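Local coordinates for endosialidase (Enterobacteria phage phi92, PDB 4HIZ), which cleaves sialic acid polymers internally as a phage endosialidase, probably at both alpha2,8 and alpha2,9 linkages, at residues G155-Y159 / G209-D214; Y433-C439 / W455-Q461. One frame throughout, in Å; residues are numbered along the deposited sequence.

Contact 1 of 2, residues G155-Y159 / G209-D214; sequences GNRLY and GLKVGD. With EDO (1,2-ethanediol), chain K.
A buried salt bridge between Arg157 and Asp214 ties a strand of the catalytic beta propeller to a loop of the eight-stranded sheet inserted into the same blade. Arg157 opens strand 157-166; the loop 209-214 makes a type II turn from Lys211 to Asp214 and leads into strand 215-219, where Phe218 and Ser219 line a glycan pocket. NH1 of Arg157 serves two acceptors in the guanidinium plane: OD2 of Asp214 at 2.9 Å, through its syn lone pair, and the carbonyl O of Gly209 at 2.9 Å, with a nearly straight N-H...O angle of 170°. The bend at chi3 (61°) swings the guanidinium into this position, almost coplanar with the carboxylate (9°). CD of Lys211 lies over the centre of one guanidinium face, 3.6 Å from Arg157 CZ, while its ammonium is carried off to Glu272. Asp214 OD2 also accepts Lys211 N at 2.9 Å, from above the carboxylate plane, so one oxygen joins the turn to the arginine. Gly209, at positive phi, brings its CA to Gly155 O in a CA-H...O contact of 3.5 Å. Beside the salt bridge, in the guanidinium plane, a water links Arg157 NH2 (2.9 Å) to Asp214 OD1 (2.7 Å).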
loop_
_atom_site.group_PDB
_atom_site.type_symbol
_atom_site.label_atom_id
_atom_site.label_comp_id
_atom_site.label_asym_id
_atom_site.label_seq_id
_atom_site.Cartn_x
_atom_site.Cartn_y
_atom_site.Cartn_z
ATOM N N GLY A 155 13.585 -23.632 -24.240
ATOM C CA GLY A 155 15.044 -23.658 -24.258
ATOM C C GLY A 155 15.689 -22.525 -23.463
ATOM O O GLY A 155 16.624 -21.860 -23.947
ATOM N N ASN A 156 15.193 -22.304 -22.245
ATOM C CA ASN A 156 15.679 -21.214 -21.380
ATOM C C ASN A 156 15.587 -19.797 -21.962
ATOM O O ASN A 156 16.304 -18.899 -21.513
ATOM C CB ASN A 156 17.110 -21.530 -20.869
ATOM C CG ASN A 156 17.115 -22.759 -20.008
ATOM O OD1 ASN A 156 16.268 -22.875 -19.098
ATOM N ND2 ASN A 156 18.022 -23.713 -20.288
ATOM N N ARG A 157 14.694 -19.590 -22.932
ATOM C CA ARG A 157 14.369 -18.237 -23.373
ATOM C C ARG A 157 12.873 -17.975 -23.217
ATOM O O ARG A 157 12.042 -18.890 -23.399
ATOM C CB ARG A 157 14.705 -18.054 -24.861
ATOM C CG ARG A 157 16.200 -18.275 -25.203
ATOM C CD ARG A 157 16.516 -17.925 -26.688
ATOM N NE ARG A 157 16.234 -16.522 -26.984
ATOM C CZ ARG A 157 17.049 -15.502 -26.706
ATOM N NH1 ARG A 157 18.233 -15.710 -26.138
ATOM N NH2 ARG A 157 16.695 -14.262 -27.034
ATOM N N LEU A 158 12.529 -16.719 -22.945
ATOM C CA LEU A 158 11.142 -16.278 -23.044
ATOM C C LEU A 158 10.791 -16.011 -24.503
ATOM O O LEU A 158 11.524 -15.312 -25.200
ATOM C CB LEU A 158 11.012 -14.960 -22.283
ATOM C CG LEU A 158 9.580 -14.422 -22.154
ATOM C CD1 LEU A 158 8.658 -15.387 -21.325
ATOM C CD2 LEU A 158 9.556 -12.987 -21.524
ATOM N N TYR A 159 9.656 -16.525 -24.960
ATOM C CA TYR A 159 9.163 -16.221 -26.292
ATOM C C TYR A 159 7.776 -15.618 -26.170
ATOM O O TYR A 159 6.984 -16.072 -25.364
ATOM C CB TYR A 159 9.087 -17.503 -27.143
ATOM C CG TYR A 159 10.427 -17.867 -27.739
ATOM C CD1 TYR A 159 10.863 -17.285 -28.940
ATOM C CD2 TYR A 159 11.281 -18.753 -27.078
ATOM C CE1 TYR A 159 12.147 -17.595 -29.473
ATOM C CE2 TYR A 159 12.561 -19.083 -27.606
ATOM C CZ TYR A 159 12.979 -18.486 -28.778
ATOM O OH TYR A 159 14.211 -18.788 -29.290
ATOM N N GLY A 209 20.836 -21.248 -24.069
ATOM C CA GLY A 209 19.780 -20.464 -24.686
ATOM C C GLY A 209 20.168 -19.038 -25.005
ATOM O O GLY A 209 19.310 -18.226 -25.316
ATOM N N LEU A 210 21.456 -18.713 -24.933
ATOM C CA LEU A 210 21.893 -17.335 -25.174
ATOM C C LEU A 210 22.107 -17.036 -26.672
ATOM O O LEU A 210 22.382 -17.940 -27.466
ATOM C CB LEU A 210 23.195 -17.036 -24.411
ATOM C CG LEU A 210 23.146 -17.351 -22.917
ATOM C CD1 LEU A 210 24.557 -17.336 -22.287
ATOM C CD2 LEU A 210 22.256 -16.342 -22.239
ATOM N N LYS A 211 21.988 -15.762 -27.017
ATOM C CA LYS A 211 22.297 -15.254 -28.343
ATOM C C LYS A 211 23.336 -14.164 -28.227
ATOM O O LYS A 211 23.546 -13.601 -27.143
ATOM C CB LYS A 211 21.036 -14.699 -29.008
ATOM C CG LYS A 211 20.015 -15.786 -29.358
ATOM C CD LYS A 211 18.716 -15.189 -29.873
ATOM C CE LYS A 211 17.820 -16.293 -30.476
ATOM N NZ LYS A 211 18.064 -16.520 -31.959
ATOM N N VAL A 212 24.024 -13.886 -29.329
ATOM C CA VAL A 212 24.965 -12.779 -29.344
ATOM C C VAL A 212 24.302 -11.480 -28.862
ATOM O O VAL A 212 23.180 -11.124 -29.302
ATOM C CB VAL A 212 25.510 -12.570 -30.765
ATOM C CG1 VAL A 212 26.369 -11.315 -30.820
ATOM C CG2 VAL A 212 26.316 -13.798 -31.195
ATOM N N GLY A 213 24.992 -10.780 -27.963
ATOM C CA GLY A 213 24.489 -9.533 -27.420
ATOM C C GLY A 213 23.765 -9.722 -26.104
ATOM O O GLY A 213 23.512 -8.725 -25.392
ATOM N N ASP A 214 23.420 -10.965 -25.759
ATOM C CA ASP A 214 22.720 -11.187 -24.461
ATOM C C ASP A 214 23.641 -10.843 -23.294
ATOM O O ASP A 214 24.863 -10.988 -23.375
ATOM C CB ASP A 214 22.166 -12.614 -24.354
ATOM C CG ASP A 214 20.907 -12.803 -25.175
ATOM O OD1 ASP A 214 20.316 -11.780 -25.607
ATOM O OD2 ASP A 214 20.484 -13.969 -25.376
HETATM C C1 EDO K . 20.965 -22.689 -28.373
HETATM O O1 EDO K . 20.993 -24.093 -28.666
HETATM C C2 EDO K . 21.958 -22.344 -27.271
HETATM O O2 EDO K . 21.741 -23.108 -26.064
HETATM O O HOH W 1 17.913 -11.695 -26.746
#

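Contact 2 of 2, residues Y433-C439 / W455-Q461; sequences YPRTFMC and WFNITDQ
Strands 435-442 and 456-460 pair antiparallel in a beta-propeller blade, and Phe437 CA lies against Phe456 O at the centre of the pairing. Backbone bonds run both ways between Met438 and Phe456, and Gln461 N reaches Pro434 O at 2.8 Å. A beta bulge interrupts the register: Ile458 and Thr459 together face Thr436, whose O accepts Ile458 N (3.0 Å) and whose N donates to Thr459 O (2.9 Å). Among side-chain polar contacts, Thr436 OG1 donates to Gln461 OE1 at 2.6 Å; a bend at chi2 (51°) curls the glutamine back over its own strand, where NE2 also holds Thr459 OG1 at 3.1 Å. A water joins Tyr433 O to Asp460 OD2, an oxygen also salt-bridged to Arg532 of the second subunit, so the end of strand 456-460 takes part in the trimer interface. The Phe437 ring meets the Arg435 guanidinium edge to face, and Arg435 NE is salt-bridged to Glu414. Apolar contacts split between the two sides. Thr436 CG2 meets Ile458 CG1 and Thr459 CG2, and Ile458 CD1 reaches Met438 CB; on the other side, Phe437 CB meets Trp455 CE3 at 3.7 Å. At the far end, Cys439 SG sits over the face of the Trp455 six-membered ring, 3.8 Å from its centroid and 17° off the normal.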
loop_
_atom_site.group_PDB
_atom_site.type_symbol
_atom_site.label_atom_id
_atom_site.label_comp_id
_atom_site.label_asym_id
_atom_site.label_seq_id
_atom_site.Cartn_x
_atom_site.Cartn_y
_atom_site.Cartn_z
ATOM N N TYR A 433 -23.526 -12.959 -11.255
ATOM C CA TYR A 433 -22.468 -13.829 -10.723
ATOM C C TYR A 433 -22.191 -14.970 -11.714
ATOM O O TYR A 433 -22.738 -16.080 -11.581
ATOM C CB TYR A 433 -22.933 -14.433 -9.406
ATOM C CG TYR A 433 -23.049 -13.459 -8.260
ATOM C CD1 TYR A 433 -21.902 -13.074 -7.534
ATOM C CD2 TYR A 433 -24.286 -12.966 -7.865
ATOM C CE1 TYR A 433 -21.988 -12.222 -6.423
ATOM C CE2 TYR A 433 -24.383 -12.109 -6.749
ATOM C CZ TYR A 433 -23.227 -11.738 -6.055
ATOM O OH TYR A 433 -23.305 -10.894 -4.956
ATOM N N PRO A 434 -21.357 -14.689 -12.720
ATOM C CA PRO A 434 -20.991 -15.768 -13.660
ATOM C C PRO A 434 -20.284 -16.938 -12.992
ATOM O O PRO A 434 -19.419 -16.767 -12.098
ATOM C CB PRO A 434 -20.066 -15.071 -14.665
ATOM C CG PRO A 434 -19.529 -13.808 -13.885
ATOM C CD PRO A 434 -20.711 -13.409 -13.035
ATOM N N ARG A 435 -20.641 -18.133 -13.452
ATOM C CA ARG A 435 -20.054 -19.400 -12.987
ATOM C C ARG A 435 -18.771 -19.773 -13.718
ATOM O O ARG A 435 -18.673 -19.599 -14.944
ATOM C CB ARG A 435 -21.059 -20.538 -13.235
ATOM C CG ARG A 435 -22.342 -20.412 -12.353
ATOM C CD ARG A 435 -23.484 -21.271 -12.932
ATOM N NE ARG A 435 -23.870 -20.774 -14.260
ATOM C CZ ARG A 435 -24.708 -21.394 -15.085
ATOM N NH1 ARG A 435 -25.286 -22.548 -14.754
ATOM N NH2 ARG A 435 -24.944 -20.856 -16.268
ATOM N N THR A 436 -17.807 -20.284 -12.953
ATOM C CA THR A 436 -16.620 -20.923 -13.521
ATOM C C THR A 436 -16.761 -22.429 -13.419
ATOM O O THR A 436 -17.194 -22.950 -12.384
ATOM C CB THR A 436 -15.374 -20.432 -12.769
ATOM O OG1 THR A 436 -15.070 -19.119 -13.249
ATOM C CG2 THR A 436 -14.115 -21.366 -13.000
ATOM N N PHE A 437 -16.332 -23.144 -14.469
ATOM C CA PHE A 437 -16.489 -24.587 -14.522
ATOM C C PHE A 437 -15.184 -25.301 -14.834
ATOM O O PHE A 437 -14.291 -24.755 -15.445
ATOM C CB PHE A 437 -17.438 -24.967 -15.665
ATOM C CG PHE A 437 -18.850 -24.467 -15.484
ATOM C CD1 PHE A 437 -19.776 -25.237 -14.782
ATOM C CD2 PHE A 437 -19.251 -23.242 -16.056
ATOM C CE1 PHE A 437 -21.100 -24.802 -14.622
ATOM C CE2 PHE A 437 -20.586 -22.775 -15.879
ATOM C CZ PHE A 437 -21.504 -23.571 -15.189
ATOM N N MET A 438 -15.107 -26.543 -14.404
ATOM C CA MET A 438 -13.962 -27.399 -14.682
ATOM C C MET A 438 -14.526 -28.753 -15.075
ATOM O O MET A 438 -15.488 -29.236 -14.484
ATOM C CB MET A 438 -13.096 -27.537 -13.424
ATOM C CG MET A 438 -11.837 -28.413 -13.652
ATOM S SD MET A 438 -10.977 -28.700 -12.076
ATOM C CE MET A 438 -12.004 -29.953 -11.275
ATOM N N CYS A 439 -13.891 -29.411 -16.040
ATOM C CA CYS A 439 -14.167 -30.832 -16.262
ATOM C C CYS A 439 -12.846 -31.591 -16.300
ATOM O O CYS A 439 -11.756 -30.990 -16.419
ATOM C CB CYS A 439 -15.010 -31.091 -17.535
ATOM S SG CYS A 439 -14.190 -30.727 -19.101
ATOM N N TRP A 455 -19.426 -31.123 -16.189
ATOM C CA TRP A 455 -18.829 -29.850 -15.799
ATOM C C TRP A 455 -19.164 -29.507 -14.347
ATOM O O TRP A 455 -20.336 -29.564 -13.930
ATOM C CB TRP A 455 -19.389 -28.734 -16.673
ATOM C CG TRP A 455 -18.942 -28.735 -18.132
ATOM C CD1 TRP A 455 -19.700 -29.080 -19.245
ATOM C CD2 TRP A 455 -17.704 -28.241 -18.626
ATOM N NE1 TRP A 455 -18.967 -28.863 -20.389
ATOM C CE2 TRP A 455 -17.748 -28.333 -20.043
ATOM C CE3 TRP A 455 -16.561 -27.720 -18.012
ATOM C CZ2 TRP A 455 -16.692 -27.915 -20.850
ATOM C CZ3 TRP A 455 -15.514 -27.302 -18.796
ATOM C CH2 TRP A 455 -15.572 -27.405 -20.218
ATOM N N PHE A 456 -18.126 -29.178 -13.579
ATOM C CA PHE A 456 -18.286 -28.785 -12.186
ATOM C C PHE A 456 -18.154 -27.271 -12.054
ATOM O O PHE A 456 -17.135 -26.707 -12.430
ATOM C CB PHE A 456 -17.162 -29.418 -11.348
ATOM C CG PHE A 456 -17.189 -30.931 -11.308
ATOM C CD1 PHE A 456 -17.893 -31.592 -10.295
ATOM C CD2 PHE A 456 -16.432 -31.686 -12.217
ATOM C CE1 PHE A 456 -17.911 -32.987 -10.220
ATOM C CE2 PHE A 456 -16.439 -33.080 -12.153
ATOM C CZ PHE A 456 -17.158 -33.727 -11.154
ATOM N N ASN A 457 -19.187 -26.626 -11.511
ATOM C CA ASN A 457 -19.101 -25.215 -11.111
ATOM C C ASN A 457 -18.304 -25.162 -9.806
ATOM O O ASN A 457 -18.789 -25.633 -8.753
ATOM C CB ASN A 457 -20.540 -24.685 -10.931
ATOM C CG ASN A 457 -20.606 -23.225 -10.483
ATOM O OD1 ASN A 457 -19.636 -22.418 -10.609
ATOM N ND2 ASN A 457 -21.742 -22.880 -9.929
ATOM N N ILE A 458 -17.071 -24.651 -9.893
ATOM C CA ILE A 458 -16.116 -24.698 -8.770
ATOM C C ILE A 458 -15.951 -23.356 -8.030
ATOM O O ILE A 458 -15.430 -23.324 -6.902
ATOM C CB ILE A 458 -14.734 -25.149 -9.265
ATOM C CG1 ILE A 458 -14.314 -24.382 -10.543
ATOM C CG2 ILE A 458 -14.797 -26.641 -9.599
ATOM C CD1 ILE A 458 -12.791 -24.473 -10.809
ATOM N N THR A 459 -16.365 -22.257 -8.672
ATOM C CA THR A 459 -16.303 -20.916 -8.055
ATOM C C THR A 459 -17.173 -19.986 -8.894
ATOM O O THR A 459 -17.432 -20.294 -10.060
ATOM C CB THR A 459 -14.838 -20.364 -7.971
ATOM O OG1 THR A 459 -14.874 -19.008 -7.507
ATOM C CG2 THR A 459 -14.162 -20.375 -9.348
ATOM N N ASP A 460 -17.679 -18.903 -8.292
ATOM C CA ASP A 460 -18.456 -17.909 -9.023
ATOM C C ASP A 460 -17.772 -16.553 -8.908
ATOM O O ASP A 460 -17.354 -16.140 -7.796
ATOM C CB ASP A 460 -19.852 -17.719 -8.398
ATOM C CG ASP A 460 -20.837 -18.863 -8.691
ATOM O OD1 ASP A 460 -20.507 -19.797 -9.447
ATOM O OD2 ASP A 460 -21.980 -18.789 -8.155
ATOM N N GLN A 461 -17.746 -15.834 -10.021
ATOM C CA GLN A 461 -17.143 -14.511 -10.146
ATOM C C GLN A 461 -18.250 -13.452 -10.177
ATOM O O GLN A 461 -19.436 -13.781 -10.038
ATOM C CB GLN A 461 -16.337 -14.465 -11.461
ATOM C CG GLN A 461 -14.934 -15.049 -11.262
ATOM C CD GLN A 461 -14.939 -16.423 -10.611
ATOM O OE1 GLN A 461 -15.329 -17.434 -11.244
ATOM N NE2 GLN A 461 -14.493 -16.485 -9.335
HETATM O O HOH W 2 -24.060 -17.845 -9.847
#

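Both contacts are buried and belong to the propeller domain, yet they share no elements: their centres lie about 39 Å apart and their nearest atoms about 25 Å. Contact 1 joins a blade strand to a loop of the inserted sheet, so it rests on side-chain charge, with one arginine gripping a turn and a carbonyl. Contact 2 joins neighbouring strands of a single sheet; backbone hydrogen bonds dominate, and the side chains add apolar and sulfur-aromatic packing. It buries the larger surface, 793 Å² against 230 Å². The settings differ too: contact 1 touches no other chain of the assembly, whereas contact 2 meets the second subunit through Tyr433, Asn457 and Asp460.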